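Local coordinates for hemolysin-related protein (Vibrio cholerae serotype O1, PDB 6MLT), which is a secreted biofilm matrix protein that binds calcium and probably attaches to carbohydrate through a beta-prism lectin domain set into a beta-propeller, at residues 112-117 against 149-154; 34-39 against 97-102; 264-269 against 454-459. One frame throughout, in Å; residues are numbered along the deposited sequence.

Contact 1: residues 112-117 against 149-154; sequences EIVSTS and IALADI. With NA (sodium ion), chain E; NA (sodium ion), chain D.
Ile149 meets main chain as well as side chain of the facing segment, chiefly through one methyl. Its CD1 lies 3.9 Å from Ser115 CA and 4.1 Å from Val114 O. An extended outer torsion (chi2 174°) carries CD1 out to this place. Ile149 CG2 stays nearer its own backbone and touches Val114 CG1 at 4.2 Å. Val114 divides its two methyls between two partners. CG1 goes to Ile149, and CG2 meets Leu151 CD2 at 4.1 Å as the two side chains slide past each other in opposite directions. No hydrogen bond crosses, so van der Waals packing alone joins the buried segments. Each segment also serves a sodium site away from this packing. Glu112 holds one ion with both OE1 and OE2, together with Asp104, Asp106, Asp108 and the carbonyl O of Leu110. Asp153 gives OD1 to the other, with Asn155, Asp157, Glu161 and the carbonyl O of Asn159. Both segments fall in the FG-GAP-like repeat, in successive propeller blades. Strand 112-115 is second in its blade and strand 150-152 first in the next. Ala101 and Ala103 of strand 101-103 also pack on Leu151, while Ile162 of strand 161-164 touches both Ile149 and Leu151.

Contact 2: residues 34-39 against 97-102; sequences APIVVQ and RYAPAA
Ile36 points its CB toward segment 97-102 and then spreads its branches over three residues there. At the first torsion (chi1 -64°) CG1 stands beside the backbone N, anti to the carbonyl carbon. CG1 comes to 3.4 Å from Pro100 O and also lies against Ala99 CB. The second torsion (chi2 -56°) bends the chain, and CD1 touches the same two atoms, with Pro100 O at 3.5 Å and Ala99 CB at 4.0 Å. The other branch, CG2, reaches a different neighbour, with Ala102 CB at 4.4 Å. The isoleucine therefore lies against a carbonyl and two alanine methyls.

On one side of Ile36, Ala34 turns its carbonyl to the same alanine, with Ala34 O 3.2 Å from Ala99 CB. On the other, Val38 closes on Ala102. Val38 CG1 is 4.0 Å from Ala102 CB, and Val38 CG2 is only slightly farther from that methyl. The touching parts run nearly parallel, 14° apart, but they are not paired as strands, and no hydrogen bond joins them.

This is blade-to-blade packing in a beta-propeller. Strand 36-38 pairs with strand 56-63 in one blade, and strand 101-103 is the first strand of the following blade. The backbones are closest at Ala34 and Ala99, with CA atoms 5.6 Å apart, and lie farther apart toward Val38 and Ala102. Pro35 and Val37 point away from this interface and pack on Ile538 of strand 536-541, in the blade before.

Pro100 rests on Ile58 and Val60 of strand 56-63. A calcium site lies nearby, where the side chain of the ligand Asp56 is about 6 Å from that of Val38.

Contact 3: residues 264-269 against 454-459; sequences WRVNNL and DMYDAQ
Trp264 lays its indole against the turn made by Asp457, Ala458 and Gln459, and this is the tight end of the contact. Its CG stands between the backbone N and the carbonyl carbon (chi1 55°), and the indole extends from there to the turn. Its NE1 donates to Ala458 O at 2.9 Å, with an N-H...O angle of 149°. The nitrogen sits above the carbonyl plane of Ala458. Lys263 NZ gives the same oxygen a second hydrogen bond. Gln459 C lies over one indole face, 3.4 Å above the plane and offset toward the rim. The turn is an Asx turn, in which Asp457 OD1 accepts from the backbone N of Gln459. Farther along, the Trp264 and Tyr456 rings are near parallel at 27° but slid apart, so they barely overlap. Trp264 CH2 instead touches Tyr456 CB at 4.1 Å.

Two propeller blades meet here. Strand 262-266 is the outermost strand of one, and strand 452-457 is third in the next. The strands run close to antiparallel, but their axes stay 11.0 Å apart, so side chains bridge the space. Val266 meets Tyr456 tip to tip, with CG1 3.6 Å from the phenolic OH.

Beyond Val266 water takes over. Asn268 ND2 and Asp454 OD2 face each other at 3.5 Å, and two waters join them. Each water accepts from the amide and donates to the carboxylate. One also hydrogen-bonds to Tyr456 OH at 2.6 Å, lying in the plane of the tyrosine ring. Outside the segments, Ser270 holds Asn268 OD1, while Ser465 and Asn271 bind the two oxygens of Asp454.

All three contacts join successive blades of the propeller, but at different depths. Contacts 1 and 2 are buried and apolar, made by propeller strands and the loop residues leading into them. They share a blade: strands 101-103 and 112-115 are neighbours in one sheet, and Val114 N probably bonds to Ala101 O. Strand 101-103 meets the preceding blade in contact 2, and strand 112-115 meets the following one in contact 1. Contact 3 lies apart, about 18 Å from contact 2 and 23 Å from contact 1 by nearest atoms. It joins the outermost strand of one blade to the third strand of the next and is partly exposed. Aromatic rings, a direct hydrogen bond and bridging waters replace purely aliphatic packing.

Contact 1: residues 112-117 against 149-154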
loop_
_atom_site.group_PDB
_atom_site.type_symbol
_atom_site.label_atom_id
_atom_site.label_comp_id
_atom_site.label_asym_id
_atom_site.label_seq_id
_atom_site.Cartn_x
_atom_site.Cartn_y
_atom_site.Cartn_z
ATOM N N GLU A 112 5.064 -22.270 1.898
ATOM C CA GLU A 112 5.732 -22.509 3.173
ATOM C C GLU A 112 5.188 -21.551 4.229
ATOM O O GLU A 112 4.773 -20.434 3.916
ATOM C CB GLU A 112 7.251 -22.318 3.062
ATOM C CG GLU A 112 7.997 -23.491 2.433
ATOM C CD GLU A 112 7.965 -23.477 0.918
ATOM O OE1 GLU A 112 8.096 -22.382 0.327
ATOM O OE2 GLU A 112 7.811 -24.565 0.313
ATOM N N ILE A 113 5.224 -21.982 5.489
ATOM C CA ILE A 113 4.644 -21.235 6.603
ATOM C C ILE A 113 5.743 -20.966 7.621
ATOM O O ILE A 113 6.327 -21.909 8.164
ATOM C CB ILE A 113 3.482 -22.005 7.247
ATOM C CG1 ILE A 113 2.418 -22.309 6.190
ATOM C CG2 ILE A 113 2.894 -21.217 8.412
ATOM C CD1 ILE A 113 1.408 -23.333 6.630
ATOM N N VAL A 114 6.001 -19.689 7.903
ATOM C CA VAL A 114 7.117 -19.268 8.747
ATOM C C VAL A 114 6.572 -18.826 10.096
ATOM O O VAL A 114 5.633 -18.021 10.164
ATOM C CB VAL A 114 7.923 -18.129 8.096
ATOM C CG1 VAL A 114 9.211 -17.873 8.875
ATOM C CG2 VAL A 114 8.228 -18.440 6.647
ATOM N N SER A 115 7.166 -19.336 11.171
ATOM C CA SER A 115 6.725 -18.974 12.514
ATOM C C SER A 115 7.818 -19.311 13.517
ATOM O O SER A 115 8.804 -19.980 13.196
ATOM C CB SER A 115 5.433 -19.704 12.888
ATOM O OG SER A 115 5.700 -21.044 13.253
ATOM N N THR A 116 7.612 -18.861 14.754
ATOM C CA THR A 116 8.462 -19.272 15.863
ATOM C C THR A 116 7.673 -19.117 17.158
ATOM O O THR A 116 6.526 -18.654 17.165
ATOM C CB THR A 116 9.770 -18.471 15.891
ATOM O OG1 THR A 116 10.715 -19.117 16.762
ATOM C CG2 THR A 116 9.532 -17.041 16.362
ATOM N N SER A 117 8.300 -19.529 18.258
ATOM C CA SER A 117 7.764 -19.330 19.595
ATOM C C SER A 117 8.918 -19.028 20.538
ATOM O O SER A 117 10.090 -19.141 20.174
ATOM C CB SER A 117 6.999 -20.564 20.087
ATOM O OG SER A 117 7.907 -21.500 20.644
ATOM N N ILE A 149 6.522 -11.393 11.658
ATOM C CA ILE A 149 7.421 -11.855 10.612
ATOM C C ILE A 149 6.905 -11.319 9.286
ATOM O O ILE A 149 5.715 -11.456 8.978
ATOM C CB ILE A 149 7.517 -13.391 10.581
ATOM C CG1 ILE A 149 8.133 -13.896 11.890
ATOM C CG2 ILE A 149 8.330 -13.845 9.386
ATOM C CD1 ILE A 149 8.142 -15.398 12.033
ATOM N N ALA A 150 7.792 -10.696 8.515
ATOM C CA ALA A 150 7.482 -10.245 7.169
ATOM C C ALA A 150 8.455 -10.903 6.196
ATOM O O ALA A 150 9.591 -11.232 6.559
ATOM C CB ALA A 150 7.561 -8.725 7.053
ATOM N N LEU A 151 7.997 -11.102 4.965
ATOM C CA LEU A 151 8.750 -11.824 3.943
ATOM C C LEU A 151 8.937 -10.931 2.727
ATOM O O LEU A 151 7.954 -10.449 2.152
ATOM C CB LEU A 151 8.020 -13.104 3.543
ATOM C CG LEU A 151 7.608 -14.008 4.705
ATOM C CD1 LEU A 151 6.720 -15.133 4.207
ATOM C CD2 LEU A 151 8.833 -14.560 5.410
ATOM N N ALA A 152 10.189 -10.738 2.315
ATOM C CA ALA A 152 10.476 -9.905 1.154
ATOM C C ALA A 152 11.863 -10.222 0.626
ATOM O O ALA A 152 12.741 -10.669 1.371
ATOM C CB ALA A 152 10.382 -8.412 1.494
ATOM N N ASP A 153 12.051 -9.986 -0.673
ATOM C CA ASP A 153 13.384 -9.979 -1.271
ATOM C C ASP A 153 13.902 -8.554 -1.151
ATOM O O ASP A 153 13.548 -7.683 -1.951
ATOM C CB ASP A 153 13.346 -10.443 -2.722
ATOM C CG ASP A 153 14.733 -10.456 -3.379
ATOM O OD1 ASP A 153 15.725 -10.018 -2.752
ATOM O OD2 ASP A 153 14.830 -10.923 -4.533
ATOM N N ILE A 154 14.751 -8.308 -0.148
ATOM C CA ILE A 154 15.108 -6.936 0.198
ATOM C C ILE A 154 16.345 -6.440 -0.530
ATOM O O ILE A 154 16.607 -5.227 -0.515
ATOM C CB ILE A 154 15.305 -6.779 1.719
ATOM C CG1 ILE A 154 16.469 -7.653 2.213
ATOM C CG2 ILE A 154 14.005 -7.103 2.444
ATOM C CD1 ILE A 154 16.723 -7.559 3.705
HETATM NA NA NA E . 17.065 -11.428 -1.349
HETATM NA NA NA D . 7.578 -23.631 -1.786
#

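Contact 2: residues 34-39 against 97-102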
loop_
_atom_site.group_PDB
_atom_site.type_symbol
_atom_site.label_atom_id
_atom_site.label_comp_id
_atom_site.label_asym_id
_atom_site.label_seq_id
_atom_site.Cartn_x
_atom_site.Cartn_y
_atom_site.Cartn_z
ATOM N N ALA A 34 -4.177 -12.322 14.115
ATOM C CA ALA A 34 -4.843 -12.084 12.843
ATOM C C ALA A 34 -4.710 -13.309 11.938
ATOM O O ALA A 34 -3.656 -13.957 11.916
ATOM C CB ALA A 34 -4.255 -10.851 12.152
ATOM N N PRO A 35 -5.744 -13.646 11.175
ATOM C CA PRO A 35 -5.668 -14.811 10.289
ATOM C C PRO A 35 -4.838 -14.513 9.048
ATOM O O PRO A 35 -4.705 -13.370 8.615
ATOM C CB PRO A 35 -7.131 -15.068 9.923
ATOM C CG PRO A 35 -7.747 -13.697 9.957
ATOM C CD PRO A 35 -7.017 -12.922 11.023
ATOM N N ILE A 36 -4.297 -15.586 8.479
ATOM C CA ILE A 36 -3.500 -15.564 7.257
ATOM C C ILE A 36 -4.234 -16.382 6.209
ATOM O O ILE A 36 -4.852 -17.397 6.542
ATOM C CB ILE A 36 -2.092 -16.148 7.518
ATOM C CG1 ILE A 36 -1.312 -15.272 8.507
ATOM C CG2 ILE A 36 -1.329 -16.362 6.234
ATOM C CD1 ILE A 36 -1.190 -13.852 8.109
ATOM N N VAL A 37 -4.145 -15.964 4.945
ATOM C CA VAL A 37 -4.916 -16.570 3.861
ATOM C C VAL A 37 -3.976 -16.928 2.718
ATOM O O VAL A 37 -3.383 -16.039 2.095
ATOM C CB VAL A 37 -6.032 -15.641 3.356
ATOM C CG1 VAL A 37 -6.784 -16.281 2.182
ATOM C CG2 VAL A 37 -6.998 -15.313 4.483
ATOM N N VAL A 38 -3.866 -18.226 2.427
ATOM C CA VAL A 38 -3.017 -18.746 1.362
ATOM C C VAL A 38 -3.589 -20.086 0.901
ATOM O O VAL A 38 -4.357 -20.734 1.618
ATOM C CB VAL A 38 -1.553 -18.937 1.821
ATOM C CG1 VAL A 38 -0.846 -17.591 1.987
ATOM C CG2 VAL A 38 -1.502 -19.744 3.124
ATOM N N GLN A 39 -3.181 -20.517 -0.297
ATOM C CA GLN A 39 -3.606 -21.806 -0.847
ATOM C C GLN A 39 -2.788 -22.951 -0.247
ATOM O O GLN A 39 -1.554 -22.923 -0.279
ATOM C CB GLN A 39 -3.435 -21.819 -2.367
ATOM C CG GLN A 39 -4.159 -20.722 -3.125
ATOM C CD GLN A 39 -5.618 -21.041 -3.394
ATOM O OE1 GLN A 39 -6.102 -22.132 -3.090
ATOM N NE2 GLN A 39 -6.326 -20.083 -3.974
ATOM N N ARG A 97 0.246 -14.988 19.862
ATOM C CA ARG A 97 -0.059 -13.564 19.816
ATOM C C ARG A 97 0.271 -12.913 18.482
ATOM O O ARG A 97 -0.237 -11.821 18.205
ATOM C CB ARG A 97 0.704 -12.824 20.925
ATOM C CG ARG A 97 0.359 -13.295 22.331
ATOM C CD ARG A 97 1.383 -12.828 23.350
ATOM N NE ARG A 97 2.632 -13.569 23.222
ATOM C CZ ARG A 97 3.622 -13.522 24.104
ATOM N NH1 ARG A 97 3.519 -12.758 25.184
ATOM N NH2 ARG A 97 4.713 -14.246 23.905
ATOM N N TYR A 98 1.105 -13.542 17.662
ATOM C CA TYR A 98 1.531 -12.980 16.388
ATOM C C TYR A 98 1.152 -13.925 15.260
ATOM O O TYR A 98 1.363 -15.139 15.355
ATOM C CB TYR A 98 3.041 -12.727 16.369
ATOM C CG TYR A 98 3.514 -11.687 17.365
ATOM C CD1 TYR A 98 3.579 -10.344 17.017
ATOM C CD2 TYR A 98 3.910 -12.054 18.648
ATOM C CE1 TYR A 98 4.022 -9.392 17.918
ATOM C CE2 TYR A 98 4.354 -11.109 19.560
ATOM C CZ TYR A 98 4.407 -9.778 19.185
ATOM O OH TYR A 98 4.840 -8.824 20.070
ATOM N N ALA A 99 0.593 -13.373 14.197
ATOM C CA ALA A 99 0.296 -14.188 13.038
ATOM C C ALA A 99 1.598 -14.688 12.417
ATOM O O ALA A 99 2.579 -13.943 12.348
ATOM C CB ALA A 99 -0.493 -13.395 12.000
ATOM N N PRO A 100 1.643 -15.934 11.964
ATOM C CA PRO A 100 2.779 -16.370 11.143
ATOM C C PRO A 100 2.755 -15.691 9.785
ATOM O O PRO A 100 1.885 -14.855 9.523
ATOM C CB PRO A 100 2.583 -17.889 11.029
ATOM C CG PRO A 100 1.164 -18.130 11.312
ATOM C CD PRO A 100 0.671 -17.017 12.193
ATOM N N ALA A 101 3.722 -16.013 8.932
ATOM C CA ALA A 101 3.799 -15.478 7.579
ATOM C C ALA A 101 3.991 -16.634 6.612
ATOM O O ALA A 101 4.609 -17.644 6.956
ATOM C CB ALA A 101 4.950 -14.486 7.422
ATOM N N ALA A 102 3.479 -16.484 5.393
ATOM C CA ALA A 102 3.511 -17.586 4.446
ATOM C C ALA A 102 3.803 -17.083 3.044
ATOM O O ALA A 102 3.409 -15.980 2.661
ATOM C CB ALA A 102 2.188 -18.362 4.450
#

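Contact 3: residues 264-269 against 454-459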
loop_
_atom_site.group_PDB
_atom_site.type_symbol
_atom_site.label_atom_id
_atom_site.label_comp_id
_atom_site.label_asym_id
_atom_site.label_seq_id
_atom_site.Cartn_x
_atom_site.Cartn_y
_atom_site.Cartn_z
ATOM N N TRP A 264 4.218 14.909 10.863
ATOM C CA TRP A 264 3.382 15.328 11.979
ATOM C C TRP A 264 3.266 14.163 12.952
ATOM O O TRP A 264 3.516 13.006 12.599
ATOM C CB TRP A 264 1.993 15.799 11.522
ATOM C CG TRP A 264 1.216 14.813 10.694
ATOM C CD1 TRP A 264 1.161 14.761 9.333
ATOM C CD2 TRP A 264 0.360 13.757 11.171
ATOM N NE1 TRP A 264 0.336 13.730 8.931
ATOM C CE2 TRP A 264 -0.166 13.101 10.041
ATOM C CE3 TRP A 264 -0.006 13.304 12.442
ATOM C CZ2 TRP A 264 -1.041 12.016 10.144
ATOM C CZ3 TRP A 264 -0.872 12.226 12.542
ATOM C CH2 TRP A 264 -1.381 11.597 11.401
ATOM N N ARG A 265 2.908 14.490 14.191
ATOM C CA ARG A 265 2.691 13.476 15.212
ATOM C C ARG A 265 1.591 13.952 16.148
ATOM O O ARG A 265 1.348 15.154 16.288
ATOM C CB ARG A 265 3.971 13.178 16.002
ATOM C CG ARG A 265 4.441 14.312 16.891
ATOM C CD ARG A 265 5.727 13.963 17.631
ATOM N NE ARG A 265 5.528 12.985 18.704
ATOM C CZ ARG A 265 5.003 13.267 19.894
ATOM N NH1 ARG A 265 4.596 14.497 20.179
ATOM N NH2 ARG A 265 4.879 12.317 20.807
ATOM N N VAL A 266 0.923 12.993 16.776
ATOM C CA VAL A 266 -0.177 13.266 17.688
ATOM C C VAL A 266 -0.001 12.409 18.932
ATOM O O VAL A 266 0.178 11.191 18.833
ATOM C CB VAL A 266 -1.544 12.985 17.033
ATOM C CG1 VAL A 266 -2.670 13.080 18.063
ATOM C CG2 VAL A 266 -1.798 13.977 15.887
ATOM N N ASN A 267 -0.046 13.043 20.098
ATOM C CA ASN A 267 -0.280 12.358 21.359
ATOM C C ASN A 267 -1.677 12.755 21.804
ATOM O O ASN A 267 -1.973 13.949 21.915
ATOM C CB ASN A 267 0.755 12.734 22.418
ATOM C CG ASN A 267 0.351 12.271 23.800
ATOM O OD1 ASN A 267 -0.086 13.069 24.628
ATOM N ND2 ASN A 267 0.441 10.969 24.039
ATOM N N ASN A 268 -2.538 11.768 22.018
ATOM C CA ASN A 268 -3.957 12.018 22.257
ATOM C C ASN A 268 -4.358 11.384 23.586
ATOM O O ASN A 268 -4.636 10.183 23.650
ATOM C CB ASN A 268 -4.801 11.475 21.115
ATOM C CG ASN A 268 -6.271 11.774 21.301
ATOM O OD1 ASN A 268 -6.661 12.446 22.260
ATOM N ND2 ASN A 268 -7.093 11.292 20.384
ATOM N N LEU A 269 -4.411 12.202 24.640
ATOM C CA LEU A 269 -4.738 11.686 25.964
ATOM C C LEU A 269 -6.201 11.276 26.083
ATOM O O LEU A 269 -6.530 10.470 26.960
ATOM C CB LEU A 269 -4.390 12.727 27.031
ATOM C CG LEU A 269 -2.897 13.069 27.132
ATOM C CD1 LEU A 269 -2.667 14.184 28.141
ATOM C CD2 LEU A 269 -2.063 11.847 27.503
ATOM N N ASP A 454 -9.914 6.166 15.428
ATOM C CA ASP A 454 -9.746 7.520 14.919
ATOM C C ASP A 454 -9.205 7.492 13.496
ATOM O O ASP A 454 -8.277 6.741 13.188
ATOM C CB ASP A 454 -8.793 8.329 15.810
ATOM C CG ASP A 454 -9.378 8.608 17.185
ATOM O OD1 ASP A 454 -10.584 8.347 17.366
ATOM O OD2 ASP A 454 -8.638 9.075 18.082
ATOM N N MET A 455 -9.779 8.342 12.647
ATOM C CA MET A 455 -9.367 8.508 11.260
ATOM C C MET A 455 -8.709 9.871 11.100
ATOM O O MET A 455 -9.277 10.889 11.512
ATOM C CB MET A 455 -10.570 8.401 10.322
ATOM C CG MET A 455 -10.280 8.722 8.855
ATOM S SD MET A 455 -9.371 7.408 8.029
ATOM C CE MET A 455 -10.631 6.134 7.966
ATOM N N TYR A 456 -7.525 9.884 10.495
ATOM C CA TYR A 456 -6.774 11.100 10.217
ATOM C C TYR A 456 -6.584 11.276 8.714
ATOM O O TYR A 456 -6.442 10.297 7.976
ATOM C CB TYR A 456 -5.401 11.056 10.902
ATOM C CG TYR A 456 -5.476 11.300 12.390
ATOM C CD1 TYR A 456 -5.803 10.275 13.266
ATOM C CD2 TYR A 456 -5.250 12.563 12.918
ATOM C CE1 TYR A 456 -5.884 10.500 14.624
ATOM C CE2 TYR A 456 -5.330 12.795 14.279
ATOM C CZ TYR A 456 -5.652 11.764 15.123
ATOM O OH TYR A 456 -5.737 11.978 16.481
ATOM N N ASP A 457 -6.557 12.531 8.259
ATOM C CA ASP A 457 -6.185 12.783 6.873
ATOM C C ASP A 457 -4.658 12.846 6.748
ATOM O O ASP A 457 -3.915 12.710 7.728
ATOM C CB ASP A 457 -6.879 14.043 6.341
ATOM C CG ASP A 457 -6.356 15.335 6.953
ATOM O OD1 ASP A 457 -5.288 15.347 7.599
ATOM O OD2 ASP A 457 -7.043 16.361 6.772
ATOM N N ALA A 458 -4.176 13.036 5.519
ATOM C CA ALA A 458 -2.737 12.976 5.268
ATOM C C ALA A 458 -1.963 14.067 6.001
ATOM O O ALA A 458 -0.755 13.909 6.224
ATOM C CB ALA A 458 -2.465 13.070 3.766
ATOM N N GLN A 459 -2.624 15.155 6.386
ATOM C CA GLN A 459 -1.979 16.282 7.047
ATOM C C GLN A 459 -2.034 16.195 8.565
ATOM O O GLN A 459 -1.500 17.078 9.238
ATOM C CB GLN A 459 -2.625 17.601 6.602
ATOM C CG GLN A 459 -2.274 18.026 5.186
ATOM C CD GLN A 459 -2.885 17.126 4.132
ATOM O OE1 GLN A 459 -4.083 16.836 4.162
ATOM N NE2 GLN A 459 -2.061 16.676 3.194
HETATM O O HOH W 1 -6.022 9.882 17.963
HETATM O O HOH W 2 -9.832 10.970 19.655
#